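Long-range contacts in GH26C (Muricauda sp. MAR_2010_75, PDB 6Q78), which probably hydrolyses internal beta-1,4-mannosidic bonds of mannans, as an endo-beta-1,4-mannanase of glycoside hydrolase family 26: residues S91-N96 and D378-P383; K104-D109 and N391-F396; L113-M118 and N154-H159; Q198-I203 and T254-T259. All blocks are in the same frame, centred on the assembly; numbering follows the deposited sequence.

Interaction 1. Residues S91-N96 and D378-P383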
# COMPACT_ATOMS: atom_id res chain seq x y z
N SER A 91 4.62 7.91 -13.35
CA SER A 91 4.24 6.89 -14.33
C SER A 91 2.90 7.27 -14.93
O SER A 91 1.94 7.53 -14.20
CB SER A 91 4.17 5.50 -13.68
OG SER A 91 4.17 4.47 -14.68
N PHE A 92 2.87 7.39 -16.26
CA PHE A 92 1.72 7.94 -16.95
C PHE A 92 1.36 7.07 -18.14
O PHE A 92 2.25 6.53 -18.81
CB PHE A 92 2.04 9.36 -17.48
CG PHE A 92 2.74 10.24 -16.46
CD1 PHE A 92 4.12 10.28 -16.38
CD2 PHE A 92 1.99 11.03 -15.60
CE1 PHE A 92 4.76 11.10 -15.45
CE2 PHE A 92 2.61 11.87 -14.68
CZ PHE A 92 3.99 11.90 -14.60
N TYR A 93 0.06 7.03 -18.44
CA TYR A 93 -0.37 6.44 -19.70
C TYR A 93 0.35 7.10 -20.87
O TYR A 93 0.41 8.34 -20.97
CB TYR A 93 -1.89 6.61 -19.85
CG TYR A 93 -2.49 6.04 -21.11
CD1 TYR A 93 -2.57 4.66 -21.29
CD2 TYR A 93 -2.98 6.88 -22.10
CE1 TYR A 93 -3.13 4.13 -22.44
CE2 TYR A 93 -3.52 6.35 -23.26
CZ TYR A 93 -3.59 4.99 -23.40
OH TYR A 93 -4.15 4.45 -24.55
N GLN A 94 0.90 6.25 -21.76
CA GLN A 94 1.65 6.67 -22.94
C GLN A 94 2.81 7.61 -22.61
O GLN A 94 3.31 8.33 -23.48
CB GLN A 94 0.74 7.22 -24.05
CG GLN A 94 -0.22 6.16 -24.55
CD GLN A 94 -1.01 6.59 -25.76
OE1 GLN A 94 -1.36 7.76 -25.92
NE2 GLN A 94 -1.31 5.63 -26.63
N ASP A 95 3.29 7.55 -21.36
CA ASP A 95 4.38 8.38 -20.87
C ASP A 95 4.15 9.86 -21.17
O ASP A 95 5.08 10.61 -21.45
CB ASP A 95 5.75 7.92 -21.37
CG ASP A 95 6.89 8.53 -20.58
OD1 ASP A 95 6.72 8.76 -19.35
OD2 ASP A 95 7.95 8.79 -21.17
N ASN A 96 2.89 10.29 -21.06
CA ASN A 96 2.53 11.70 -21.24
C ASN A 96 2.73 12.36 -19.87
O ASN A 96 1.82 12.43 -19.05
CB ASN A 96 1.10 11.82 -21.73
CG ASN A 96 0.74 13.23 -22.09
OD1 ASN A 96 1.62 14.08 -22.26
ND2 ASN A 96 -0.56 13.50 -22.22
N ASP A 378 0.96 1.53 -22.78
CA ASP A 378 -0.39 1.42 -23.33
C ASP A 378 -1.39 0.75 -22.41
O ASP A 378 -2.48 0.38 -22.86
CB ASP A 378 -0.36 0.68 -24.67
CG ASP A 378 0.28 1.49 -25.75
OD1 ASP A 378 -0.01 2.70 -25.84
OD2 ASP A 378 1.09 0.92 -26.51
N THR A 379 -1.07 0.60 -21.13
CA THR A 379 -1.92 -0.11 -20.19
C THR A 379 -2.32 0.84 -19.08
O THR A 379 -1.46 1.47 -18.47
CB THR A 379 -1.17 -1.33 -19.62
OG1 THR A 379 -0.85 -2.21 -20.70
CG2 THR A 379 -2.06 -2.08 -18.64
N TYR A 380 -3.61 0.93 -18.81
CA TYR A 380 -4.06 1.87 -17.80
C TYR A 380 -5.10 1.21 -16.92
O TYR A 380 -5.90 0.38 -17.37
CB TYR A 380 -4.66 3.15 -18.44
CG TYR A 380 -5.94 3.00 -19.27
CD1 TYR A 380 -5.89 2.59 -20.60
CD2 TYR A 380 -7.20 3.30 -18.74
CE1 TYR A 380 -7.04 2.47 -21.38
CE2 TYR A 380 -8.37 3.20 -19.52
CZ TYR A 380 -8.28 2.78 -20.84
OH TYR A 380 -9.41 2.69 -21.66
N CYS A 381 -5.08 1.59 -15.64
CA CYS A 381 -6.20 1.23 -14.79
C CYS A 381 -6.93 2.43 -14.23
O CYS A 381 -7.92 2.25 -13.53
CB CYS A 381 -5.78 0.26 -13.67
SG CYS A 381 -4.67 0.98 -12.44
N THR A 382 -6.46 3.65 -14.51
CA THR A 382 -7.32 4.82 -14.37
C THR A 382 -7.25 5.58 -15.69
O THR A 382 -6.18 5.69 -16.30
CB THR A 382 -6.87 5.74 -13.20
OG1 THR A 382 -5.53 6.22 -13.44
CG2 THR A 382 -6.98 5.02 -11.84
N PRO A 383 -8.39 6.09 -16.17
CA PRO A 383 -8.42 6.67 -17.52
C PRO A 383 -7.96 8.12 -17.53
O PRO A 383 -7.87 8.79 -16.49
CB PRO A 383 -9.91 6.60 -17.88
CG PRO A 383 -10.60 6.79 -16.55
CD PRO A 383 -9.73 5.95 -15.58
O HOH W 1 -4.24 1.28 -24.75
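Y93 reaches across to D378, T379 and Y380 with its ring and to a bridging water with its hydroxyl, while Q94 meets the carboxylate of D378. From CB the Y93 ring departs with CG anti to the backbone N (chi1 -180°), and one long side of the ring turns to the other segment. Y93 CD1 lies 3.8 Å from Y380 CB. One bond further out, Y93 CE1 sits 3.7 Å from Y380 CD1 and also touches the backbone C of D378, with T379 N near the plane of the Y93 ring at its edge. The two tyrosines run side by side and point the same way, yet their planes stand at 77°, an offset edge-to-face pair in which the edge of Y380 is turned toward the face of Y93. At the tip, Y93 OH is 3.2 Å from water 1, which lies in the ring plane and donates to D378 O at 2.7 Å. Q94 CG packs on a face of the Y93 ring, toward its rim. Beyond it the extended Q94 chain carries NE2 to D378 OD1, a long but nearly straight bond of 3.3 Å (170°) lying in the amide plane, on the exposed side of the contact. The type II turn F92-D95 belongs to the loop after strand 81-86, and Y93 N is held by D101 of helix 101-106. Strand 379-380 follows barrel strand 369-372 and pairs antiparallel with strand 340-341, while T382 and P383 rest on F393 of helix 390-397.

Interaction 2. Residues K104-D109 and N391-F396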
# COMPACT_ATOMS: atom_id res chain seq x y z
N LYS A 104 -5.10 14.84 -14.72
CA LYS A 104 -5.52 15.06 -16.11
C LYS A 104 -7.00 14.73 -16.28
O LYS A 104 -7.71 15.40 -17.04
CB LYS A 104 -4.73 14.17 -17.08
CG LYS A 104 -3.19 14.38 -17.15
CD LYS A 104 -2.63 13.50 -18.27
CE LYS A 104 -1.14 13.62 -18.45
NZ LYS A 104 -0.38 12.83 -17.41
N MET A 105 -7.45 13.67 -15.62
CA MET A 105 -8.80 13.14 -15.78
C MET A 105 -9.82 13.96 -15.00
O MET A 105 -10.85 14.36 -15.56
CB MET A 105 -8.79 11.69 -15.27
CG MET A 105 -10.11 10.91 -15.47
SD MET A 105 -10.57 10.71 -17.23
CE MET A 105 -12.02 11.80 -17.36
N THR A 106 -9.55 14.20 -13.70
CA THR A 106 -10.54 14.74 -12.77
C THR A 106 -10.33 16.20 -12.41
O THR A 106 -11.26 16.81 -11.85
CB THR A 106 -10.54 13.96 -11.44
OG1 THR A 106 -9.38 14.33 -10.65
CG2 THR A 106 -10.59 12.47 -11.65
N GLY A 107 -9.16 16.75 -12.68
CA GLY A 107 -8.80 18.08 -12.21
C GLY A 107 -8.16 18.10 -10.84
O GLY A 107 -7.58 19.15 -10.46
N SER A 108 -8.23 16.99 -10.09
CA SER A 108 -7.60 16.87 -8.78
C SER A 108 -6.51 15.82 -8.81
O SER A 108 -6.66 14.80 -9.48
CB SER A 108 -8.64 16.46 -7.73
OG SER A 108 -8.01 16.29 -6.47
N ASP A 109 -5.43 16.05 -8.08
CA ASP A 109 -4.48 14.96 -7.81
C ASP A 109 -5.16 13.87 -6.98
O ASP A 109 -6.21 14.08 -6.37
CB ASP A 109 -3.29 15.49 -7.01
CG ASP A 109 -2.19 16.06 -7.89
OD1 ASP A 109 -1.95 15.51 -8.98
OD2 ASP A 109 -1.52 17.05 -7.47
N ASN A 391 -15.86 8.61 -18.40
CA ASN A 391 -17.06 9.11 -17.76
C ASN A 391 -17.45 8.32 -16.52
O ASN A 391 -17.88 8.86 -15.53
CB ASN A 391 -18.24 9.22 -18.75
CG ASN A 391 -19.44 9.91 -18.15
OD1 ASN A 391 -20.44 9.29 -17.86
ND2 ASN A 391 -19.32 11.22 -17.93
N ASP A 392 -17.27 7.01 -16.61
CA ASP A 392 -17.55 6.11 -15.50
C ASP A 392 -16.64 6.48 -14.31
O ASP A 392 -17.08 6.56 -13.20
CB ASP A 392 -17.34 4.66 -15.97
CG ASP A 392 -17.46 3.64 -14.86
OD1 ASP A 392 -18.26 3.79 -13.97
OD2 ASP A 392 -16.72 2.67 -14.96
N PHE A 393 -15.39 6.75 -14.58
CA PHE A 393 -14.46 7.15 -13.53
C PHE A 393 -14.89 8.48 -12.91
O PHE A 393 -14.79 8.66 -11.73
CB PHE A 393 -13.05 7.24 -14.07
CG PHE A 393 -11.99 7.41 -13.02
CD1 PHE A 393 -11.61 6.34 -12.26
CD2 PHE A 393 -11.37 8.59 -12.82
CE1 PHE A 393 -10.62 6.46 -11.31
CE2 PHE A 393 -10.39 8.73 -11.87
CZ PHE A 393 -10.00 7.65 -11.11
N MET A 394 -15.35 9.42 -13.73
CA MET A 394 -15.80 10.70 -13.21
C MET A 394 -16.99 10.54 -12.29
O MET A 394 -17.08 11.18 -11.28
CB MET A 394 -16.17 11.64 -14.35
CG MET A 394 -14.98 12.10 -15.15
SD MET A 394 -13.81 13.13 -14.23
CE MET A 394 -14.83 14.07 -13.13
N GLU A 395 -17.90 9.66 -12.67
CA GLU A 395 -19.04 9.40 -11.84
C GLU A 395 -18.61 8.80 -10.51
O GLU A 395 -19.10 9.19 -9.48
CB GLU A 395 -20.07 8.52 -12.55
CG GLU A 395 -21.32 8.32 -11.72
CD GLU A 395 -22.41 7.55 -12.42
OE1 GLU A 395 -22.20 7.08 -13.55
OE2 GLU A 395 -23.45 7.41 -11.80
N PHE A 396 -17.66 7.88 -10.56
CA PHE A 396 -17.13 7.25 -9.35
C PHE A 396 -16.49 8.28 -8.43
O PHE A 396 -16.81 8.33 -7.24
CB PHE A 396 -16.17 6.13 -9.76
CG PHE A 396 -15.22 5.66 -8.68
CD1 PHE A 396 -15.70 5.03 -7.54
CD2 PHE A 396 -13.86 5.79 -8.84
CE1 PHE A 396 -14.82 4.58 -6.55
CE2 PHE A 396 -12.96 5.33 -7.87
CZ PHE A 396 -13.45 4.71 -6.73
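M105 and T106, at the end of helix 101-106, meet F393 and M394 on successive positions of helix 390-397, with T106 and M394 the nearest pair of backbones. The M105 chain, bent at chi2 and chi3, crosses both partners at a slant: its CG lies 3.7 Å from F393 CD2, and its methyl CE goes on to M394 CG, also at 3.7 Å. F393 has CG anti to the backbone N (chi1 -169°), and its ring presents an edge to T106, whose CG2 lies near the ring plane, 3.8 Å from F393 CE2. M394, likewise bent at chi2 and chi3, brings its sulfur back to the other helix, where SD stands 3.5 Å from M105 O and close to T106 CA. No hydrogen bond joins the segments. The hydroxyl of T106 serves its own chain instead: OG1 accepts from S108 N at 3.0 Å (160°), an ST turn, and is also bonded to I102 O. G107, with positive phi, takes the chain out of the helix there. F393 is further flanked by F352 of helix 351-361, edge to face, and by F372 of strand 369-372. Helix 101-106 lies between the first and second barrel strands and helix 390-397 follows the eighth, so the contact joins the two ends of the (beta/alpha)8 TIM barrel where it closes.

Interaction 3. Residues L113-M118 and N154-H159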
# COMPACT_ATOMS: atom_id res chain seq x y z
N LEU A 113 -0.45 8.60 -2.61
CA LEU A 113 0.61 8.21 -3.53
C LEU A 113 1.23 6.90 -3.06
O LEU A 113 1.62 6.79 -1.89
CB LEU A 113 1.69 9.27 -3.55
CG LEU A 113 2.95 8.92 -4.37
CD1 LEU A 113 2.54 8.76 -5.85
CD2 LEU A 113 4.04 9.95 -4.20
N GLY A 114 1.33 5.93 -3.96
CA GLY A 114 2.04 4.68 -3.70
C GLY A 114 3.44 4.75 -4.29
O GLY A 114 3.63 5.21 -5.41
N SER A 115 4.41 4.31 -3.49
CA SER A 115 5.81 4.18 -3.95
C SER A 115 6.35 2.81 -3.54
O SER A 115 5.66 2.02 -2.89
CB SER A 115 6.67 5.25 -3.26
OG SER A 115 6.21 6.54 -3.72
N ASP A 116 7.59 2.53 -3.94
CA ASP A 116 8.16 1.18 -3.77
C ASP A 116 9.58 1.33 -3.27
O ASP A 116 10.35 2.15 -3.79
CB ASP A 116 8.14 0.45 -5.12
CG ASP A 116 8.30 -1.08 -5.00
OD1 ASP A 116 9.02 -1.60 -4.10
OD2 ASP A 116 7.76 -1.78 -5.92
N PHE A 117 9.96 0.54 -2.26
CA PHE A 117 11.35 0.49 -1.81
C PHE A 117 12.28 -0.29 -2.75
O PHE A 117 13.51 -0.25 -2.54
CB PHE A 117 11.45 -0.08 -0.39
CG PHE A 117 11.16 0.93 0.68
CD1 PHE A 117 12.02 2.01 0.87
CD2 PHE A 117 10.07 0.80 1.52
CE1 PHE A 117 11.77 2.97 1.86
CE2 PHE A 117 9.79 1.76 2.54
CZ PHE A 117 10.68 2.85 2.68
N MET A 118 11.74 -0.98 -3.77
CA MET A 118 12.54 -1.79 -4.71
C MET A 118 13.89 -1.18 -5.12
O MET A 118 14.95 -1.80 -4.92
CB MET A 118 11.66 -2.02 -5.94
CG MET A 118 12.36 -2.78 -7.06
SD MET A 118 11.23 -3.07 -8.47
CE MET A 118 10.71 -1.43 -9.00
N ASN A 154 1.10 8.76 1.97
CA ASN A 154 2.12 7.98 1.26
C ASN A 154 2.15 6.55 1.76
O ASN A 154 2.25 6.32 2.97
CB ASN A 154 3.52 8.59 1.47
CG ASN A 154 3.76 9.84 0.65
OD1 ASN A 154 4.00 9.77 -0.56
ND2 ASN A 154 3.69 10.99 1.30
N VAL A 155 2.10 5.59 0.84
CA VAL A 155 2.21 4.17 1.14
C VAL A 155 3.39 3.61 0.35
O VAL A 155 3.53 3.91 -0.84
CB VAL A 155 0.90 3.43 0.78
CG1 VAL A 155 1.00 1.97 1.25
CG2 VAL A 155 -0.29 4.12 1.38
N PHE A 156 4.24 2.80 1.00
CA PHE A 156 5.32 2.08 0.33
C PHE A 156 5.12 0.58 0.41
O PHE A 156 4.94 0.04 1.52
CB PHE A 156 6.68 2.34 0.98
CG PHE A 156 7.38 3.59 0.52
CD1 PHE A 156 6.91 4.86 0.91
CD2 PHE A 156 8.48 3.50 -0.32
CE1 PHE A 156 7.57 6.03 0.50
CE2 PHE A 156 9.16 4.67 -0.70
CZ PHE A 156 8.71 5.93 -0.28
N CYS A 157 5.20 -0.09 -0.74
CA CYS A 157 5.38 -1.54 -0.79
C CYS A 157 6.87 -1.79 -1.04
O CYS A 157 7.68 -0.85 -1.08
CB CYS A 157 4.47 -2.18 -1.85
SG CYS A 157 4.83 -1.63 -3.56
N TRP A 158 7.26 -3.07 -1.17
CA TRP A 158 8.67 -3.41 -1.31
C TRP A 158 8.80 -4.65 -2.19
O TRP A 158 8.68 -5.79 -1.70
CB TRP A 158 9.26 -3.66 0.07
CG TRP A 158 10.75 -3.86 0.05
CD1 TRP A 158 11.62 -3.56 -0.98
CD2 TRP A 158 11.56 -4.34 1.13
NE1 TRP A 158 12.93 -3.86 -0.60
CE2 TRP A 158 12.91 -4.33 0.69
CE3 TRP A 158 11.27 -4.80 2.41
CZ2 TRP A 158 13.95 -4.72 1.51
CZ3 TRP A 158 12.32 -5.23 3.22
CH2 TRP A 158 13.63 -5.18 2.77
N HIS A 159 9.08 -4.43 -3.48
CA HIS A 159 9.40 -5.55 -4.36
C HIS A 159 10.88 -5.85 -4.16
O HIS A 159 11.77 -5.37 -4.88
CB HIS A 159 9.03 -5.25 -5.81
CG HIS A 159 7.55 -5.32 -6.07
ND1 HIS A 159 6.71 -4.25 -5.83
CD2 HIS A 159 6.78 -6.32 -6.57
CE1 HIS A 159 5.47 -4.60 -6.15
NE2 HIS A 159 5.48 -5.85 -6.58
O HOH W 2 4.49 7.18 -1.58
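L113-D116 and N154-C157 pair in register as neighbouring parallel strands. The backbone ladder runs V155 N to L113 O, S115 N to V155 O, C157 N to S115 O and, past the regular strand of the first segment, F117 N to C157 O at 2.9 Å. Water 2 lies 2.8 Å from S115 OG, beside L113 O and N154 OD1. Aromatic contacts fill the face bearing S115 and F156. S115 CB sits over the centre of the F156 ring, 3.7 Å from its centroid, a CH-pi contact, and F117 covers the opposite face in a stack with centroids 4.4 Å apart and planes at 29°. F117 CB in turn lies over the five-membered ring of W158, 3.5 Å from W158 CD1. The polar cluster lies at the C-terminal ends of the strands. D116, its CG anti to the backbone N (chi1 -163°), sends its carboxylate to three N-H groups: OD1 takes H159 N through its syn lone pair at 2.9 Å and M118 N from above the carboxylate plane at 2.8 Å, the latter an Asx turn, while OD2 takes H159 ND1 at 2.7 Å. The carboxylate and imidazole planes are 48° apart. With ND1 donating to D116, the ring of H159 is fixed in rotation and its NE2 hydrogen-bonds to O2 of a bound Tris molecule, probably from the crystallisation liquor. The bonding thus orients a histidine that probably lines the pocket at the C-terminal end of the barrel strands, where TIM-barrel glycosidases have their active site.

Interaction 4. Residues Q198-I203 and T254-T259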
# COMPACT_ATOMS: atom_id res chain seq x y z
N GLN A 198 20.96 -5.06 6.78
CA GLN A 198 21.48 -3.89 6.05
C GLN A 198 20.41 -3.27 5.17
O GLN A 198 20.33 -2.05 5.04
CB GLN A 198 22.72 -4.29 5.25
CG GLN A 198 23.54 -3.09 4.75
CD GLN A 198 22.90 -2.37 3.59
OE1 GLN A 198 22.40 -2.99 2.65
NE2 GLN A 198 22.90 -1.03 3.65
N LYS A 199 19.56 -4.10 4.54
CA LYS A 199 18.47 -3.54 3.74
C LYS A 199 17.49 -2.76 4.61
O LYS A 199 17.00 -1.69 4.22
CB LYS A 199 17.71 -4.65 3.01
CG LYS A 199 18.54 -5.47 2.02
CD LYS A 199 19.33 -4.58 1.03
CE LYS A 199 19.93 -5.48 -0.07
NZ LYS A 199 20.70 -4.66 -1.08
N LEU A 200 17.15 -3.30 5.80
CA LEU A 200 16.27 -2.55 6.71
C LEU A 200 16.93 -1.26 7.17
O LEU A 200 16.26 -0.24 7.35
CB LEU A 200 15.87 -3.41 7.91
CG LEU A 200 15.06 -4.65 7.52
CD1 LEU A 200 14.71 -5.32 8.85
CD2 LEU A 200 13.79 -4.31 6.74
N GLU A 201 18.25 -1.28 7.36
CA GLU A 201 18.95 -0.05 7.73
C GLU A 201 18.85 0.99 6.62
O GLU A 201 18.71 2.19 6.90
CB GLU A 201 20.41 -0.37 8.08
CG GLU A 201 20.50 -1.14 9.41
CD GLU A 201 21.76 -2.01 9.56
OE1 GLU A 201 22.74 -1.80 8.81
OE2 GLU A 201 21.76 -2.91 10.43
N LYS A 202 18.89 0.55 5.35
CA LYS A 202 18.70 1.50 4.25
C LYS A 202 17.27 2.02 4.21
O LYS A 202 17.05 3.23 4.03
CB LYS A 202 19.03 0.81 2.91
CG LYS A 202 18.82 1.69 1.67
CD LYS A 202 19.73 2.94 1.74
CE LYS A 202 19.35 3.98 0.67
NZ LYS A 202 19.55 3.44 -0.72
N ILE A 203 16.27 1.15 4.41
CA ILE A 203 14.90 1.64 4.51
C ILE A 203 14.77 2.67 5.63
O ILE A 203 14.11 3.70 5.47
CB ILE A 203 13.93 0.45 4.71
CG1 ILE A 203 13.80 -0.31 3.37
CG2 ILE A 203 12.54 0.96 5.21
CD1 ILE A 203 12.96 -1.56 3.47
N THR A 254 10.07 -4.98 14.76
CA THR A 254 10.86 -4.62 15.93
C THR A 254 12.19 -4.01 15.54
O THR A 254 12.66 -3.07 16.20
CB THR A 254 11.02 -5.88 16.79
OG1 THR A 254 9.71 -6.29 17.24
CG2 THR A 254 11.92 -5.64 17.99
N TYR A 255 12.83 -4.52 14.48
CA TYR A 255 14.12 -3.96 14.10
C TYR A 255 13.97 -2.52 13.62
O TYR A 255 14.78 -1.65 13.99
CB TYR A 255 14.75 -4.84 13.02
CG TYR A 255 16.25 -4.60 12.84
CD1 TYR A 255 17.15 -5.07 13.78
CD2 TYR A 255 16.75 -3.94 11.73
CE1 TYR A 255 18.51 -4.87 13.62
CE2 TYR A 255 18.12 -3.75 11.56
CZ TYR A 255 18.99 -4.20 12.52
OH TYR A 255 20.36 -4.01 12.37
N LEU A 256 12.93 -2.25 12.82
CA LEU A 256 12.71 -0.88 12.35
C LEU A 256 12.29 0.06 13.48
O LEU A 256 12.87 1.14 13.65
CB LEU A 256 11.63 -0.87 11.29
CG LEU A 256 12.13 -1.42 9.94
CD1 LEU A 256 10.96 -1.70 9.04
CD2 LEU A 256 13.04 -0.39 9.29
N LYS A 257 11.32 -0.36 14.30
CA LYS A 257 10.77 0.52 15.33
C LYS A 257 11.72 0.69 16.51
O LYS A 257 11.93 1.81 17.00
CB LYS A 257 9.43 -0.05 15.79
CG LYS A 257 8.88 0.57 17.07
CD LYS A 257 7.45 0.07 17.31
CE LYS A 257 7.39 -1.40 17.59
NZ LYS A 257 7.88 -1.63 18.97
N ASN A 258 12.32 -0.40 16.98
CA ASN A 258 13.12 -0.37 18.19
C ASN A 258 14.61 -0.19 17.90
O ASN A 258 15.20 0.81 18.31
CB ASN A 258 12.80 -1.61 19.04
CG ASN A 258 11.34 -1.65 19.45
OD1 ASN A 258 10.64 -2.63 19.22
ND2 ASN A 258 10.87 -0.57 20.04
N THR A 259 15.23 -1.13 17.18
CA THR A 259 16.67 -1.02 16.94
C THR A 259 17.02 0.24 16.16
O THR A 259 18.00 0.92 16.49
CB THR A 259 17.16 -2.28 16.24
OG1 THR A 259 16.84 -3.40 17.06
CG2 THR A 259 18.66 -2.24 16.04
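The helix segments Q198-I203 and T254-T259 pass with their axes 10.2 Å apart at 57°, nearest at L200 and L256, whose CA atoms are 6.9 Å apart. Y255 does most of the reaching. Its CG is anti to the backbone N (chi1 -163°), and the ring extends toward the other helix: L200 CD1 lies 3.8 Å from Y255 CD2, and beyond the ring Y255 OH donates to E201 OE2 at 2.6 Å. The glutamate chain is extended past CG, and its OE2 receives the hydroxyl through the anti lone pair, close to the plane of the tyrosine ring; carboxylate and ring planes are 30° apart. Deeper in, L256 CD2 reaches L200 and I203, 3.8 Å from L200 O and 4.3 Å from I203 CG2. The polar bond therefore lies at the partly exposed margin and the leucines and isoleucine inside. Helix 193-208 precedes strand 220-223 and helix 242-259 precedes strand 265-269; the two helices are neighbours in the outer layer of the barrel. I203 and L256 both rest on F222 and M265 of those strands, so the helix pair is seated against the sheet, with F251 of helix 242-259 beside L200 and Y255.

From the N terminus, the loop after strand 81-86 enters interaction 1 and helix 101-106 enters interaction 2. Both close some 280 residues later, in the same order, so these two loops cross, tying the start of the barrel to its end; they touch where N96 O meets K104 NZ and P383 packs on M105 and F393. Interactions 3 and 4 are nested within both. Interaction 3 closes a short beta-alpha-beta loop, strand 112-116 to strand 153-157, before interaction 4 opens on helix 193-208 and closes on helix 242-259. F117 and W158 of interaction 3 pack on I203, joining the strand ends to helix 193-208. Interactions 1 and 4 lie on opposite sides of the chain's centre, centres about 34 Å apart.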